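Local structure of tRNA (adenine(58)-N(1))-methyltransferase TrmI (Thermus thermophilus, 2PWY) at residues A160-E164 against A165-G169. The protein catalyses the S-adenosyl-L-methionine-dependent methylation of adenosine 58 in tRNA to N(1)-methyladenosine, and is required for growth at extreme temperatures. Residues are numbered along the deposited sequence; the frame is centred on the assembly and turned at random.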
ATOM      1  N   ALA A 160      24.920  25.772 -16.296  1.00 15.62           N
ATOM      2  CA  ALA A 160      25.986  24.838 -16.657  1.00 15.36           C
ATOM      3  C   ALA A 160      26.325  24.896 -18.143  1.00 14.99           C
ATOM      4  O   ALA A 160      25.448  25.062 -18.977  1.00 15.11           O
ATOM      5  CB  ALA A 160      25.590  23.426 -16.282  1.00 14.96           C
ATOM      6  N   GLU A 161      27.608  24.762 -18.462  1.00 15.01           N
ATOM      7  CA  GLU A 161      28.030  24.553 -19.846  1.00 14.50           C
ATOM      8  C   GLU A 161      27.992  23.066 -20.138  1.00 14.63           C
ATOM      9  O   GLU A 161      28.791  22.306 -19.584  1.00 15.01           O
ATOM     10  CB  GLU A 161      29.439  25.087 -20.065  1.00 14.88           C
ATOM     11  CG  GLU A 161      29.512  26.584 -20.021  1.00 13.99           C
ATOM     12  CD  GLU A 161      30.916  27.110 -20.241  1.00 15.70           C
ATOM     13  OE1 GLU A 161      31.888  26.319 -20.234  1.00 15.25           O
ATOM     14  OE2 GLU A 161      31.033  28.335 -20.411  1.00 15.56           O
ATOM     15  N   LEU A 162      27.062  22.650 -20.998  1.00 14.30           N
ATOM     16  CA  LEU A 162      26.831  21.231 -21.256  1.00 14.73           C
ATOM     17  C   LEU A 162      26.870  20.912 -22.744  1.00 14.27           C
ATOM     18  O   LEU A 162      26.460  21.733 -23.563  1.00 14.86           O
ATOM     19  CB  LEU A 162      25.470  20.795 -20.678  1.00 14.82           C
ATOM     20  CG  LEU A 162      25.298  20.883 -19.156  1.00 16.38           C
ATOM     21  CD1 LEU A 162      23.959  20.306 -18.718  1.00 17.86           C
ATOM     22  CD2 LEU A 162      26.443  20.203 -18.403  1.00 17.27           C
ATOM     23  N   GLU A 163      27.362  19.719 -23.084  1.00 13.75           N
ATOM     24  CA  GLU A 163      27.302  19.233 -24.457  1.00 13.56           C
ATOM     25  C   GLU A 163      25.914  18.704 -24.771  1.00 13.23           C
ATOM     26  O   GLU A 163      25.375  17.898 -24.018  1.00 13.52           O
ATOM     27  CB  GLU A 163      28.326  18.127 -24.693  1.00 13.36           C
ATOM     28  CG  GLU A 163      29.757  18.599 -24.650  1.00 13.46           C
ATOM     29  CD  GLU A 163      30.720  17.494 -24.976  1.00 14.78           C
ATOM     30  OE1 GLU A 163      30.811  16.530 -24.178  1.00 16.77           O
ATOM     31  OE2 GLU A 163      31.383  17.586 -26.027  1.00 12.43           O
ATOM     32  N   GLU A 164      25.349  19.136 -25.896  1.00 12.71           N
ATOM     33  CA  GLU A 164      24.023  18.677 -26.308  1.00 13.26           C
ATOM     34  C   GLU A 164      23.983  17.164 -26.568  1.00 12.20           C
ATOM     35  O   GLU A 164      24.874  16.605 -27.202  1.00 11.61           O
ATOM     36  CB  GLU A 164      23.552  19.432 -27.552  1.00 13.25           C
ATOM     37  CG  GLU A 164      22.205  18.957 -28.091  1.00 14.05           C
ATOM     38  CD  GLU A 164      21.686  19.816 -29.233  1.00 16.65           C
ATOM     39  OE1 GLU A 164      20.960  19.275 -30.091  1.00 21.77           O
ATOM     40  OE2 GLU A 164      22.004  21.025 -29.284  1.00 20.03           O
ATOM     41  N   ALA A 165      22.931  16.519 -26.071  1.00 11.81           N
ATOM     42  CA  ALA A 165      22.694  15.094 -26.339  1.00 12.13           C
ATOM     43  C   ALA A 165      23.909  14.234 -25.964  1.00 11.80           C
ATOM     44  O   ALA A 165      24.229  13.255 -26.654  1.00 13.21           O
ATOM     45  CB  ALA A 165      22.291  14.876 -27.810  1.00 12.00           C
ATOM     46  N   ALA A 166      24.583  14.603 -24.874  1.00 11.54           N
ATOM     47  CA  ALA A 166      25.775  13.881 -24.416  1.00 11.02           C
ATOM     48  C   ALA A 166      25.500  12.976 -23.216  1.00 10.75           C
ATOM     49  O   ALA A 166      26.338  12.157 -22.855  1.00 11.12           O
ATOM     50  CB  ALA A 166      26.924  14.855 -24.101  1.00 11.34           C
ATOM     51  N   TYR A 167      24.318  13.117 -22.623  1.00  9.79           N
ATOM     52  CA  TYR A 167      23.985  12.399 -21.389  1.00 10.12           C
ATOM     53  C   TYR A 167      22.928  11.334 -21.613  1.00  9.82           C
ATOM     54  O   TYR A 167      21.957  11.535 -22.364  1.00  9.76           O
ATOM     55  CB  TYR A 167      23.549  13.392 -20.307  1.00  9.93           C
ATOM     56  CG  TYR A 167      24.675  14.334 -19.940  1.00 10.58           C
ATOM     57  CD1 TYR A 167      25.524  14.045 -18.870  1.00 12.73           C
ATOM     58  CD2 TYR A 167      24.939  15.479 -20.712  1.00 10.95           C
ATOM     59  CE1 TYR A 167      26.594  14.891 -18.545  1.00 12.14           C
ATOM     60  CE2 TYR A 167      25.995  16.340 -20.395  1.00 11.04           C
ATOM     61  CZ  TYR A 167      26.812  16.036 -19.305  1.00 12.28           C
ATOM     62  OH  TYR A 167      27.849  16.878 -18.992  1.00 13.85           O
ATOM     63  N   ASP A 168      23.131  10.209 -20.933  1.00  9.19           N
ATOM     64  CA  ASP A 168      22.292   9.032 -21.068  1.00  9.05           C
ATOM     65  C   ASP A 168      21.076   9.064 -20.136  1.00  8.87           C
ATOM     66  O   ASP A 168      20.148   8.266 -20.293  1.00  9.33           O
ATOM     67  CB  ASP A 168      23.121   7.768 -20.847  1.00  9.25           C
ATOM     68  CG  ASP A 168      24.247   7.648 -21.857  1.00 10.78           C
ATOM     69  OD1 ASP A 168      23.951   7.471 -23.066  1.00 11.71           O
ATOM     70  OD2 ASP A 168      25.426   7.782 -21.454  1.00 10.64           O
ATOM     71  N   GLY A 169      21.074  10.018 -19.215  1.00  8.49           N
ATOM     72  CA  GLY A 169      19.994  10.138 -18.230  1.00  7.58           C
ATOM     73  C   GLY A 169      20.202  11.422 -17.467  1.00  7.30           C
ATOM     74  O   GLY A 169      21.322  11.962 -17.437  1.00  7.44           O
TER
HETATM   75  O   HOH W   1      28.802  18.314 -20.944  1.00 15.80           O
HETATM   76  O   HOH W   2      29.700  16.059 -21.845  1.00 22.74           O
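E163 and A166 face each other across a type II beta turn that brings the chain round into the central strand 167-173 of the Rossmann-like methyltransferase domain. The turn's own hydrogen bond, from A166 N to E163 O, is weak: 3.5 Å long and bent to 131° at the hydrogen. A165 takes the positive phi (54°) expected at the third position of such a turn. The same E163 O lies at the edge of the Y167 ring, near its plane, 4.0 Å from Y167 CE2.

Apolar contact adds to this closure. E163 CB lies 3.6 Å from A166 CB, and L162 CD2 comes obliquely to the Y167 ring, 4.3 Å from Y167 CZ, the two side chains crossing at about a right angle. With CG anti to its carbonyl carbon (chi1 -63°), Y167 reaches back along the turn toward L162.

Two waters join E163 to the Y167 hydroxyl. One accepts from E163 N at 2.9 Å and donates to Y167 OH at 2.6 Å; a second donates to E163 OE1 and, weakly, to the same hydroxyl. Y167 OH also hydrogen-bonds E125, while R99 makes a cation-pi contact with the ring. With the direct bond so weak, the polar link across the turn is largely solvent-mediated.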